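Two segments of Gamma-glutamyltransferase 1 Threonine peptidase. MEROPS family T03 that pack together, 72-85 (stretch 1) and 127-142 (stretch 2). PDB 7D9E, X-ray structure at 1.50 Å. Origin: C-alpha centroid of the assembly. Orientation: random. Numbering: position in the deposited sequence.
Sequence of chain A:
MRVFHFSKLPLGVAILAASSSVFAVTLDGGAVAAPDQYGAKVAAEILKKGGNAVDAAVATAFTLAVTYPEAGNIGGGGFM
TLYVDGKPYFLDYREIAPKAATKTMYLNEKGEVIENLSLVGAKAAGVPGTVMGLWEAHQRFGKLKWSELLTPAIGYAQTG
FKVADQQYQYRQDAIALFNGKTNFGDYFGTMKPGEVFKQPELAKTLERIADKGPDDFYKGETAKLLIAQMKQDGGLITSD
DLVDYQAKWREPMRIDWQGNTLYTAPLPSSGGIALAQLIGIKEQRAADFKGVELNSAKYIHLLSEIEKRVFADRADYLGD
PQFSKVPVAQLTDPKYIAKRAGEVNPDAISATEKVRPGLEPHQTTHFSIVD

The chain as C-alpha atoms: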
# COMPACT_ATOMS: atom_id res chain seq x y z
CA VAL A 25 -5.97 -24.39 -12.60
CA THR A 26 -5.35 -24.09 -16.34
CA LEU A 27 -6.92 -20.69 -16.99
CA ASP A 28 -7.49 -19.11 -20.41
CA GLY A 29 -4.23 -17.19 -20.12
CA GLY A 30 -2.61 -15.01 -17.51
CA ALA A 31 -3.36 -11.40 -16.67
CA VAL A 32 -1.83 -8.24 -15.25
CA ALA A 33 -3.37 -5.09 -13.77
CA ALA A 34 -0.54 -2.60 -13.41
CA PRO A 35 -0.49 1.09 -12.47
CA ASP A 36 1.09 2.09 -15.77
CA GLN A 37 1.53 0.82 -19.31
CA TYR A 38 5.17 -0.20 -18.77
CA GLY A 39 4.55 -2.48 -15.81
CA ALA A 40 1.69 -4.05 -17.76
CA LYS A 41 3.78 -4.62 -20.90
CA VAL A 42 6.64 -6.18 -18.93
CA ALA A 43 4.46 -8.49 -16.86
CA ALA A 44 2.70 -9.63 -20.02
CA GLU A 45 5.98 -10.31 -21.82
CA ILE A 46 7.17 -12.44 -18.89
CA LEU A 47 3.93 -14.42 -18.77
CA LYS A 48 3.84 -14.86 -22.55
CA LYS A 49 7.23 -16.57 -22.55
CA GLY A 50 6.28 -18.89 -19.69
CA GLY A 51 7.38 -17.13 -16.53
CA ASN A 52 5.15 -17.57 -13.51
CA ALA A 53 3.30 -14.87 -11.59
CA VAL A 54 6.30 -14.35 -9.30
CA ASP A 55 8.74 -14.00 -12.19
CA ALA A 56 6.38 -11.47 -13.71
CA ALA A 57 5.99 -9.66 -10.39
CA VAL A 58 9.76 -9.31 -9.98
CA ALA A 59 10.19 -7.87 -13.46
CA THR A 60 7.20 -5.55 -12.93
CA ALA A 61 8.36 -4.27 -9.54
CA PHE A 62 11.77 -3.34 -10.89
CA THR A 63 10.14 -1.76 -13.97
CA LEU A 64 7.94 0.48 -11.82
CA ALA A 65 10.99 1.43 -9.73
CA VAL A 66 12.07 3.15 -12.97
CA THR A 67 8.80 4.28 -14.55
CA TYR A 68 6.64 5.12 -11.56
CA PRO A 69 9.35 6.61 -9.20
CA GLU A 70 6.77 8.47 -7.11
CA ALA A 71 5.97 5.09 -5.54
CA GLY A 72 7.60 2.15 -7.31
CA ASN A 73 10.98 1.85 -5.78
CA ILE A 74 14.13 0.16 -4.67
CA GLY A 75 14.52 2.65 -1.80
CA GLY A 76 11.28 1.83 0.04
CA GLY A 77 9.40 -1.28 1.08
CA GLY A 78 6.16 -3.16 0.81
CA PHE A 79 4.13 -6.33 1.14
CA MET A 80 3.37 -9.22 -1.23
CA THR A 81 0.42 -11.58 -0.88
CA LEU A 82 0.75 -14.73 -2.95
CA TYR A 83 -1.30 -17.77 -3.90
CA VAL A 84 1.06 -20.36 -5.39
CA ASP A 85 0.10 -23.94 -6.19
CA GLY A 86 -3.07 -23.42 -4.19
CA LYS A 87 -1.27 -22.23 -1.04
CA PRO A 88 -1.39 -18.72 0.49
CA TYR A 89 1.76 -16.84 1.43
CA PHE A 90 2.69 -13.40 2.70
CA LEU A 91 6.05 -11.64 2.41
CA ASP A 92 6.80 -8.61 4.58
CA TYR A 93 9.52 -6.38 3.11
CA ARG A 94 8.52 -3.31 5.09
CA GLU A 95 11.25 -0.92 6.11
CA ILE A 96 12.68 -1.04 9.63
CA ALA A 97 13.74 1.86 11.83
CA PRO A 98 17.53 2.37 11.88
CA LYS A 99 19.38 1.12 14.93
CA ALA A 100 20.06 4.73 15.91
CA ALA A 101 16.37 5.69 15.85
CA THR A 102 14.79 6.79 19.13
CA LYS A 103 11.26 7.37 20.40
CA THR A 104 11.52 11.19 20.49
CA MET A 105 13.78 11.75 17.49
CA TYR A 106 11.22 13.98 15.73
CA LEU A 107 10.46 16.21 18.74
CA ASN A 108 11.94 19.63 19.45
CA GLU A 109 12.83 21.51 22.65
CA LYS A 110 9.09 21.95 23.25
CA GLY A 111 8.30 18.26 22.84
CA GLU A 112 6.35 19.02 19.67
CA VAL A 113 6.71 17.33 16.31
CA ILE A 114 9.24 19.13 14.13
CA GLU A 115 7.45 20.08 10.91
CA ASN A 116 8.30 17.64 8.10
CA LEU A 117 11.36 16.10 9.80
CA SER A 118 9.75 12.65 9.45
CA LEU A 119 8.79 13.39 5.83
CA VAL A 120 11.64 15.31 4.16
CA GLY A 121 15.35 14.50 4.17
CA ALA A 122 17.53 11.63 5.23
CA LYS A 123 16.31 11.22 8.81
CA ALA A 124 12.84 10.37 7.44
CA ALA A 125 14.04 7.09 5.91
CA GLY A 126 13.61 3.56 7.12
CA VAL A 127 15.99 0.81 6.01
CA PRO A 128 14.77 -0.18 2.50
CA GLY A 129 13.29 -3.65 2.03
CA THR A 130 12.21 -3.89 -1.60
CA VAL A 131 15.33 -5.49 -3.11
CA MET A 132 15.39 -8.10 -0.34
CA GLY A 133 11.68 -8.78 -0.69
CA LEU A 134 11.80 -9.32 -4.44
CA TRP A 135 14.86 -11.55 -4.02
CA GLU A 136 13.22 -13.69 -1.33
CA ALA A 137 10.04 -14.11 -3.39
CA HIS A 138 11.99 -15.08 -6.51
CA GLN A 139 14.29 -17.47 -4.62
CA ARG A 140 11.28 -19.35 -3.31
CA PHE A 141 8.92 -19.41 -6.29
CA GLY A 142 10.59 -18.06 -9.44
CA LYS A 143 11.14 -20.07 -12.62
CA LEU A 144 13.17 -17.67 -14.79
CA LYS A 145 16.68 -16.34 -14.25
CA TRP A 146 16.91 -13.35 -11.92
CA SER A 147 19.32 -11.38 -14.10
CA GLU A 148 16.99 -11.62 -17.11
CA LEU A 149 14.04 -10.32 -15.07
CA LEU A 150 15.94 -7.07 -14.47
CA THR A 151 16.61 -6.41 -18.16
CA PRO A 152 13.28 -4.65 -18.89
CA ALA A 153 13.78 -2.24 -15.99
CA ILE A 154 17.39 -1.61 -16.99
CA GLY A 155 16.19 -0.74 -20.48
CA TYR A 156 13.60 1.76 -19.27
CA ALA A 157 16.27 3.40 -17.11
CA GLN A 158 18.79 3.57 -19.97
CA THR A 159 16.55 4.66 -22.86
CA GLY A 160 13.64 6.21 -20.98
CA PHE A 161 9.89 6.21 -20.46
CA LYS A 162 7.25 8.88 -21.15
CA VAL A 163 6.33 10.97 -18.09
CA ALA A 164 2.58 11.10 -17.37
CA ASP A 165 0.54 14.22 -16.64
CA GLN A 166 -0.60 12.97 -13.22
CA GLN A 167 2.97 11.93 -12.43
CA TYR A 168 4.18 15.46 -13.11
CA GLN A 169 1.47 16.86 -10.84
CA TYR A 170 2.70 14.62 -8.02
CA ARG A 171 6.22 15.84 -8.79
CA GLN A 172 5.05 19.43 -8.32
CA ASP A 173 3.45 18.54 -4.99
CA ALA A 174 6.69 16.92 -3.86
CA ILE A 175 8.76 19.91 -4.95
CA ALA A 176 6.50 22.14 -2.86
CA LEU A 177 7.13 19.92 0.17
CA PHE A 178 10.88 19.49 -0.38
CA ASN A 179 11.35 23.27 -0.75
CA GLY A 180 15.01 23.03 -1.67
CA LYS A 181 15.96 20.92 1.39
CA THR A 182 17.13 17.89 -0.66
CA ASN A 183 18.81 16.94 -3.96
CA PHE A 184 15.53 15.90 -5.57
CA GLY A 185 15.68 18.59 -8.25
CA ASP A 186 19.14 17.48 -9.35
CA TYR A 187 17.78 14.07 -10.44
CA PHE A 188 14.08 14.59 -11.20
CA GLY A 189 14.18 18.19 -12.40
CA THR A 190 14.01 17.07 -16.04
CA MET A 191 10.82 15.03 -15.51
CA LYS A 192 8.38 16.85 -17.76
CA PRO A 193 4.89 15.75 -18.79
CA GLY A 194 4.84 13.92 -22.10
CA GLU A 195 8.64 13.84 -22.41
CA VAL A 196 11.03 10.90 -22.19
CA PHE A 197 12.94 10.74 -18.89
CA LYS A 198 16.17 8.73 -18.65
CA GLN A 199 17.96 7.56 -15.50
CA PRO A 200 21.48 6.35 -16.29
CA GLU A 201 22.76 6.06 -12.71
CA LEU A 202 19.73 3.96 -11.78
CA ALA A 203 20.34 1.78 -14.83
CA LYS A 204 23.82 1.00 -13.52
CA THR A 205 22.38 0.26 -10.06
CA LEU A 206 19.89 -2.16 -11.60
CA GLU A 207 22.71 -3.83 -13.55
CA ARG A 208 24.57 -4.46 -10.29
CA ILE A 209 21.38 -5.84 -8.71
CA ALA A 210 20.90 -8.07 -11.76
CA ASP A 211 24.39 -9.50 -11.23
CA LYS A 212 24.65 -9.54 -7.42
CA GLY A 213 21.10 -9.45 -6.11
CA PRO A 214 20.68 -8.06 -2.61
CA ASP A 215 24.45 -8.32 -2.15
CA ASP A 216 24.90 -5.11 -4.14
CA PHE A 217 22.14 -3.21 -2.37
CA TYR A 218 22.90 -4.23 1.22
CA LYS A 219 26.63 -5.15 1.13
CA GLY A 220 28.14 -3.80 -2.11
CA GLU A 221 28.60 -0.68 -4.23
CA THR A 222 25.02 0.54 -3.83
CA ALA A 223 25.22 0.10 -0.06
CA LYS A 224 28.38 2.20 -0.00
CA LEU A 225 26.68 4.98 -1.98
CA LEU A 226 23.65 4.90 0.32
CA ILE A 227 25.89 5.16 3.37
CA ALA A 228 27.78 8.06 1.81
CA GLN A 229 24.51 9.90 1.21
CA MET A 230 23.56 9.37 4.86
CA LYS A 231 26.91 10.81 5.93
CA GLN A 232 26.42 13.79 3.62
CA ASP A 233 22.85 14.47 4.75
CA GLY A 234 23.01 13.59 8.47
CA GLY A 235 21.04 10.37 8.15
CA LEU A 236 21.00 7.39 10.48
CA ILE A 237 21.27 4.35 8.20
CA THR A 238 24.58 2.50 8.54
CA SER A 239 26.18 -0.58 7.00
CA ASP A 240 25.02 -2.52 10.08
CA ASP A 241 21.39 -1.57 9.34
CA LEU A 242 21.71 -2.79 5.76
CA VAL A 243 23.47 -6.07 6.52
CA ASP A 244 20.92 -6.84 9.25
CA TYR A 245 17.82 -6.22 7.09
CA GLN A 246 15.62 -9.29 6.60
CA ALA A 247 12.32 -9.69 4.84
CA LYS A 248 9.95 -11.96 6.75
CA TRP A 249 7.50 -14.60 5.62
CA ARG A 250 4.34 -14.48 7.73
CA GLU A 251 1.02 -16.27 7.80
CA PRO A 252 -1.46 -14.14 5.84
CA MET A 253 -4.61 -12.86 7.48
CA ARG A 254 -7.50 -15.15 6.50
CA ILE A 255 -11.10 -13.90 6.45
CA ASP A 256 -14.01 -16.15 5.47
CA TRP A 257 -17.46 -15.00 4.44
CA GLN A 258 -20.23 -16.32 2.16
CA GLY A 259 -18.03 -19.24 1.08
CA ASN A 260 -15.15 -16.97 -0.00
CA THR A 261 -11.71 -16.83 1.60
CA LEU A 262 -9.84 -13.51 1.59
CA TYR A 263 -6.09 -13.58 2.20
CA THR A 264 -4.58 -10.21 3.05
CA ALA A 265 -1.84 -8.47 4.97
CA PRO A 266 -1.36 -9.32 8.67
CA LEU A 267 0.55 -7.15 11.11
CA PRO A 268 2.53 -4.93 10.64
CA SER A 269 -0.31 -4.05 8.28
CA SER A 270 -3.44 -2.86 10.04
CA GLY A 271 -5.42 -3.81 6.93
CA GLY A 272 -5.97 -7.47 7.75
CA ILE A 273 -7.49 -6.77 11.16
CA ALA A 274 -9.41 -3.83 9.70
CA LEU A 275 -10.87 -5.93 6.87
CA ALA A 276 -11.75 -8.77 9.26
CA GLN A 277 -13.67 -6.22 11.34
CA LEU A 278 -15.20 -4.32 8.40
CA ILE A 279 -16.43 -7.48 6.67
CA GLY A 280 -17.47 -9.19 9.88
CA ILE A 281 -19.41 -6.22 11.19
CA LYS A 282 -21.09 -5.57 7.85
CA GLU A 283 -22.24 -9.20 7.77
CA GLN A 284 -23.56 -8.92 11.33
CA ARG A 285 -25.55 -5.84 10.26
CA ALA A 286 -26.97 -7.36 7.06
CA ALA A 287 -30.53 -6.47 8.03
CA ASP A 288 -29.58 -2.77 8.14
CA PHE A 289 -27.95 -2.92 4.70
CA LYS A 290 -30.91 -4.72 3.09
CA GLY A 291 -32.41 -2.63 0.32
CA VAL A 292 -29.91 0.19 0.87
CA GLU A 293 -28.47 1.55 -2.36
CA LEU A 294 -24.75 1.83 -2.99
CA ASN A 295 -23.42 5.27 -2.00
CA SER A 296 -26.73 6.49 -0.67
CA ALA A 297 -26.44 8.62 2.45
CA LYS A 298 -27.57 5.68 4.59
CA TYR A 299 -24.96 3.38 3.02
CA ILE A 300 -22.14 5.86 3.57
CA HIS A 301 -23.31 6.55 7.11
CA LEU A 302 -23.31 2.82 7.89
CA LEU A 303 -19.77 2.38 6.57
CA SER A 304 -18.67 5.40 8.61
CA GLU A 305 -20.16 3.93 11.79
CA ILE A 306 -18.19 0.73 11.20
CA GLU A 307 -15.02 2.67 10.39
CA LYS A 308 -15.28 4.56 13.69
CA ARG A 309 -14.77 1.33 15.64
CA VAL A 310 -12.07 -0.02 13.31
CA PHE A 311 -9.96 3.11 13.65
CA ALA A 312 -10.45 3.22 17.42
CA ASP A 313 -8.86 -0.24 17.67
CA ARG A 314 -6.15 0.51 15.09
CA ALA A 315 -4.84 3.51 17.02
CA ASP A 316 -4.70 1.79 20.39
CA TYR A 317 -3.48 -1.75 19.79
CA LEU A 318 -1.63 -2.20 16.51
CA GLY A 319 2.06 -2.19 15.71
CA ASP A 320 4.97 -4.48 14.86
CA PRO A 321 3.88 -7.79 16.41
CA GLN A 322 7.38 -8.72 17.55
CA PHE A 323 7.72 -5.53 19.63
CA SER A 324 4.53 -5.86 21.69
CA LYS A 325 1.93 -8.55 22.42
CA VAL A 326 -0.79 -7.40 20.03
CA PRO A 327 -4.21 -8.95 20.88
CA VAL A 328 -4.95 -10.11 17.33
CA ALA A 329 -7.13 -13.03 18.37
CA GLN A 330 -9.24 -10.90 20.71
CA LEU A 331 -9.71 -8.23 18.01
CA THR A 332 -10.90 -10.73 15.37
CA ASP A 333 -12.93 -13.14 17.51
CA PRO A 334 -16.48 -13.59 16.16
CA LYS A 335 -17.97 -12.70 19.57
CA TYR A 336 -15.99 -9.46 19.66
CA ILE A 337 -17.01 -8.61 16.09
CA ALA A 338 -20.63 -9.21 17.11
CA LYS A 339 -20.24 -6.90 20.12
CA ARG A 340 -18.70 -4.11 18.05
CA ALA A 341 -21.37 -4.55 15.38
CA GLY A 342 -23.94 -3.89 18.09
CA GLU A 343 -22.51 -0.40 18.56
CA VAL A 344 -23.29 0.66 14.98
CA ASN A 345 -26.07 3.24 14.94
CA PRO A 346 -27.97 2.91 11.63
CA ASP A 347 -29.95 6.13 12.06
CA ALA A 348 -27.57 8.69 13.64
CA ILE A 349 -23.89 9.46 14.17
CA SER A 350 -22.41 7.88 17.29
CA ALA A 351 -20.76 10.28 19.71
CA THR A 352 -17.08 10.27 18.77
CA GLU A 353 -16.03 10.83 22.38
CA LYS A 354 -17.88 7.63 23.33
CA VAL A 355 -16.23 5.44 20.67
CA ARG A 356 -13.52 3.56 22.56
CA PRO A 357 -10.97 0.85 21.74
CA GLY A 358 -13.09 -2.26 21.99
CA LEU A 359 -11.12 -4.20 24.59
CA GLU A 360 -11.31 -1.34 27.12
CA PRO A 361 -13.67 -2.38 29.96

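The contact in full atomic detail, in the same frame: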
# COMPACT_ATOMS: atom_id res chain seq x y z
N GLY A 72 6.74 3.29 -7.02
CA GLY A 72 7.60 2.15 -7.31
C GLY A 72 9.02 2.48 -6.94
O GLY A 72 9.45 3.64 -7.04
N ASN A 73 9.76 1.49 -6.48
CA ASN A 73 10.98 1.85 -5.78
C ASN A 73 11.92 0.68 -5.58
O ASN A 73 11.50 -0.48 -5.54
CB ASN A 73 10.62 2.40 -4.39
CG ASN A 73 10.09 1.32 -3.47
OD1 ASN A 73 10.86 0.62 -2.81
ND2 ASN A 73 8.76 1.19 -3.42
N ILE A 74 13.20 1.01 -5.40
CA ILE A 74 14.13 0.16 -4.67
C ILE A 74 14.54 0.76 -3.33
O ILE A 74 15.19 0.06 -2.54
CB ILE A 74 15.37 -0.23 -5.51
CG1 ILE A 74 16.16 1.01 -5.96
CG2 ILE A 74 14.96 -1.09 -6.70
CD1 ILE A 74 17.50 0.66 -6.60
N GLY A 75 14.20 2.01 -3.05
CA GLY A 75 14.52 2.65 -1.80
C GLY A 75 13.45 2.66 -0.74
O GLY A 75 13.59 3.38 0.25
N GLY A 76 12.38 1.89 -0.91
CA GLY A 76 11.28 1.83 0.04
C GLY A 76 11.04 0.39 0.48
O GLY A 76 11.97 -0.38 0.74
N GLY A 77 9.76 0.05 0.60
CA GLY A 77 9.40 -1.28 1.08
C GLY A 77 7.97 -1.59 0.72
O GLY A 77 7.30 -0.80 0.06
N GLY A 78 7.50 -2.75 1.17
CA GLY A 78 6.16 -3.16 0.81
C GLY A 78 5.84 -4.56 1.27
O GLY A 78 6.53 -5.13 2.13
N PHE A 79 4.71 -5.06 0.74
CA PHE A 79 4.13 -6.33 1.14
C PHE A 79 3.70 -7.06 -0.12
O PHE A 79 3.15 -6.45 -1.05
CB PHE A 79 2.87 -6.14 1.97
CG PHE A 79 3.05 -5.43 3.28
CD1 PHE A 79 4.05 -5.78 4.15
CD2 PHE A 79 2.17 -4.43 3.64
CE1 PHE A 79 4.19 -5.12 5.37
CE2 PHE A 79 2.30 -3.77 4.86
CZ PHE A 79 3.33 -4.13 5.73
N MET A 80 3.83 -8.39 -0.12
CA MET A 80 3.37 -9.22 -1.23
C MET A 80 2.51 -10.34 -0.67
O MET A 80 2.94 -11.07 0.23
CB MET A 80 4.55 -9.74 -2.03
CG MET A 80 4.23 -10.34 -3.40
SD MET A 80 5.59 -11.30 -4.07
CE MET A 80 6.76 -10.02 -4.41
N THR A 81 1.28 -10.44 -1.17
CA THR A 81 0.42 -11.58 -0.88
C THR A 81 0.43 -12.48 -2.10
O THR A 81 0.32 -12.00 -3.22
CB THR A 81 -0.99 -11.10 -0.55
OG1 THR A 81 -0.91 -10.21 0.58
CG2 THR A 81 -1.91 -12.26 -0.21
N LEU A 82 0.59 -13.78 -1.87
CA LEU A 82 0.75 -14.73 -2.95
C LEU A 82 -0.19 -15.91 -2.77
O LEU A 82 -0.52 -16.30 -1.65
CB LEU A 82 2.19 -15.30 -3.01
CG LEU A 82 3.36 -14.33 -3.12
CD1 LEU A 82 3.86 -13.88 -1.78
CD2 LEU A 82 4.49 -14.98 -3.92
N TYR A 83 -0.60 -16.49 -3.89
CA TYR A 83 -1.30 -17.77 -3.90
C TYR A 83 -0.58 -18.60 -4.95
O TYR A 83 -0.70 -18.33 -6.15
CB TYR A 83 -2.78 -17.58 -4.23
CG TYR A 83 -3.67 -18.69 -3.77
CD1 TYR A 83 -3.94 -18.86 -2.42
CD2 TYR A 83 -4.30 -19.53 -4.68
CE1 TYR A 83 -4.77 -19.87 -1.99
CE2 TYR A 83 -5.14 -20.54 -4.26
CZ TYR A 83 -5.39 -20.70 -2.91
OH TYR A 83 -6.23 -21.70 -2.51
N VAL A 84 0.21 -19.57 -4.51
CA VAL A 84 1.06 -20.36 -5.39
C VAL A 84 0.76 -21.83 -5.18
O VAL A 84 0.79 -22.31 -4.04
CB VAL A 84 2.56 -20.09 -5.12
CG1 VAL A 84 3.42 -20.96 -6.03
CG2 VAL A 84 2.86 -18.62 -5.33
N ASP A 85 0.45 -22.53 -6.26
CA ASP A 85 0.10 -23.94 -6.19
C ASP A 85 -0.98 -24.18 -5.13
O ASP A 85 -0.97 -25.17 -4.40
CB ASP A 85 1.34 -24.78 -5.93
CG ASP A 85 2.23 -24.89 -7.16
OD1 ASP A 85 1.73 -24.61 -8.28
OD2 ASP A 85 3.41 -25.27 -7.01
N VAL A 127 15.08 1.66 6.77
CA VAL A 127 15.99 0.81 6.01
C VAL A 127 15.21 0.16 4.87
O VAL A 127 14.22 -0.53 5.15
CB VAL A 127 16.64 -0.24 6.92
CG1 VAL A 127 17.57 -1.10 6.10
CG2 VAL A 127 17.35 0.42 8.11
N PRO A 128 15.61 0.33 3.61
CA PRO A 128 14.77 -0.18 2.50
C PRO A 128 14.70 -1.70 2.46
O PRO A 128 15.71 -2.39 2.67
CB PRO A 128 15.47 0.35 1.25
CG PRO A 128 16.20 1.59 1.70
CD PRO A 128 16.68 1.23 3.11
N GLY A 129 13.52 -2.22 2.12
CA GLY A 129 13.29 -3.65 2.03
C GLY A 129 13.03 -4.22 0.65
O GLY A 129 13.11 -5.43 0.46
N THR A 130 12.73 -3.38 -0.34
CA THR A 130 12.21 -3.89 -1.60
C THR A 130 13.14 -4.89 -2.29
O THR A 130 12.70 -5.96 -2.72
CB THR A 130 11.85 -2.73 -2.51
OG1 THR A 130 10.79 -2.02 -1.87
CG2 THR A 130 11.39 -3.24 -3.85
N VAL A 131 14.43 -4.56 -2.42
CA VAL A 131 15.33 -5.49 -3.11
C VAL A 131 15.37 -6.84 -2.40
O VAL A 131 15.34 -7.89 -3.05
CB VAL A 131 16.72 -4.88 -3.31
CG1 VAL A 131 17.66 -5.91 -3.93
CG2 VAL A 131 16.62 -3.66 -4.21
N MET A 132 15.43 -6.84 -1.07
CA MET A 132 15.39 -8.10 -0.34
C MET A 132 14.10 -8.85 -0.54
O MET A 132 14.10 -10.08 -0.70
CB MET A 132 15.72 -7.88 1.13
CG MET A 132 15.85 -9.20 1.85
SD MET A 132 17.35 -10.00 1.52
CE MET A 132 18.53 -8.93 2.54
N GLY A 133 12.97 -8.14 -0.49
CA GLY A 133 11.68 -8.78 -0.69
C GLY A 133 11.57 -9.47 -2.03
O GLY A 133 11.21 -10.65 -2.12
N LEU A 134 11.90 -8.75 -3.11
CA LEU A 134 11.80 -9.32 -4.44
C LEU A 134 12.73 -10.52 -4.59
O LEU A 134 12.37 -11.54 -5.19
CB LEU A 134 12.10 -8.25 -5.48
CG LEU A 134 11.16 -7.04 -5.44
CD1 LEU A 134 11.64 -5.96 -6.40
CD2 LEU A 134 9.75 -7.47 -5.75
N TRP A 135 13.94 -10.42 -4.01
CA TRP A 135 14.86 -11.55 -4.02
C TRP A 135 14.27 -12.77 -3.31
O TRP A 135 14.29 -13.89 -3.84
CB TRP A 135 16.15 -11.15 -3.32
CG TRP A 135 17.12 -12.29 -3.24
CD1 TRP A 135 17.42 -13.03 -2.13
CD2 TRP A 135 17.90 -12.83 -4.31
NE1 TRP A 135 18.35 -13.99 -2.45
CE2 TRP A 135 18.66 -13.89 -3.78
CE3 TRP A 135 18.04 -12.51 -5.66
CZ2 TRP A 135 19.54 -14.63 -4.55
CZ3 TRP A 135 18.92 -13.25 -6.43
CH2 TRP A 135 19.66 -14.30 -5.87
N GLU A 136 13.77 -12.57 -2.09
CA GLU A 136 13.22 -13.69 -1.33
C GLU A 136 12.05 -14.34 -2.06
O GLU A 136 11.95 -15.57 -2.10
CB GLU A 136 12.80 -13.24 0.07
CG GLU A 136 13.96 -12.92 1.01
CD GLU A 136 14.92 -14.07 1.24
OE1 GLU A 136 14.62 -15.22 0.84
OE2 GLU A 136 16.00 -13.82 1.83
N ALA A 137 11.16 -13.54 -2.66
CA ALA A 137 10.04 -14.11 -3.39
C ALA A 137 10.54 -14.92 -4.58
O ALA A 137 10.08 -16.04 -4.82
CB ALA A 137 9.09 -13.01 -3.85
N HIS A 138 11.48 -14.37 -5.34
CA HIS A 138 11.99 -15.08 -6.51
C HIS A 138 12.74 -16.35 -6.12
O HIS A 138 12.60 -17.40 -6.77
CB HIS A 138 12.90 -14.17 -7.33
CG HIS A 138 13.31 -14.78 -8.62
ND1 HIS A 138 14.57 -15.31 -8.83
CD2 HIS A 138 12.61 -15.01 -9.76
CE1 HIS A 138 14.63 -15.82 -10.05
NE2 HIS A 138 13.46 -15.64 -10.63
N GLN A 139 13.55 -16.29 -5.06
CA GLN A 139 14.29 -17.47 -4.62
C GLN A 139 13.34 -18.61 -4.30
O GLN A 139 13.65 -19.78 -4.53
CB GLN A 139 15.08 -17.11 -3.37
CG GLN A 139 16.36 -16.40 -3.65
CD GLN A 139 17.43 -17.35 -4.11
OE1 GLN A 139 17.84 -17.33 -5.27
NE2 GLN A 139 17.84 -18.24 -3.22
N ARG A 140 12.17 -18.28 -3.76
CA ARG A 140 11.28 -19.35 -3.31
C ARG A 140 10.39 -19.88 -4.42
O ARG A 140 10.12 -21.09 -4.47
CB ARG A 140 10.43 -18.85 -2.14
CG ARG A 140 9.52 -19.92 -1.55
CD ARG A 140 8.94 -19.45 -0.22
NE ARG A 140 8.41 -20.56 0.57
CZ ARG A 140 7.80 -20.42 1.74
NH1 ARG A 140 7.64 -19.20 2.26
NH2 ARG A 140 7.35 -21.48 2.38
N PHE A 141 9.95 -19.03 -5.35
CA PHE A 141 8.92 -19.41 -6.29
C PHE A 141 9.27 -19.17 -7.76
O PHE A 141 8.56 -19.69 -8.62
CB PHE A 141 7.63 -18.63 -5.98
CG PHE A 141 7.07 -18.90 -4.63
CD1 PHE A 141 6.62 -20.17 -4.29
CD2 PHE A 141 6.97 -17.90 -3.68
CE1 PHE A 141 6.08 -20.43 -3.04
CE2 PHE A 141 6.44 -18.15 -2.43
CZ PHE A 141 5.98 -19.41 -2.11
N GLY A 142 10.33 -18.43 -8.06
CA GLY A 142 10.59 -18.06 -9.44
C GLY A 142 11.03 -19.23 -10.31
O GLY A 142 11.55 -20.24 -9.83
O HOH W 1 15.57 -2.27 -1.15

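The most unusual feature of this contact is a single carbonyl, Gly76 O, that receives two successive backbone amides at the entrance to a helix: Gly129 N, just before it, at 2.8 Å from Gly76 O, and Thr130 N, at its first residue, at a longer 3.3 Å from the same oxygen. An amide in the first turn of a helix has no preceding carbonyl within the helix to bind, so an acceptor from another segment suits Thr130 N well; Gly129 N likewise finds its acceptor in the other stretch. Water 1 extends the arrangement, donating to Ile74 O (2.7 Å from the water oxygen) and accepting from Val131 N (2.9 Å).

The side chain of Thr130 joins in. Its OG1 donates to Asn73 OD1 across 2.8 Å, and the same OD1 accepts Gly76 N at 2.7 Å, so one amide oxygen both braces its own loop and holds the helix start. Glycine suits position 76, where an ideal CB would lie 3.0 Å from Asn73 OD1. Thr130 OG1 lies 3.3 Å from Gly77 CA, a close packing contact. Pro128, with no amide hydrogen to satisfy, lays its ring against the loop, its CG 3.5 Å from Gly75 O. Beside these polar contacts, Ile74 CB meets Val131 CG2 at 3.9 Å.

Strand 77-84, which begins with two of the glycines, and helix 130-141 run in roughly the same direction, at 25°, with axes approaching to 7.9 Å. Alternation along the strand turns Met80, Leu82 and Val84 toward the helix. The flexible, unbranched Met80 reaches with its CE to 3.8 Å from Ala137 CB, whose small methyl leaves the helix surface low; Leu134 CD2 lies 4.2 Å from that CE. At the far end Phe141 offers a broad apolar surface: Leu82 CD2 lies 3.8 Å from Phe141 CD2, while Val84 covers one ring face, its CG2 4.2 Å from the centroid in a CH-pi contact.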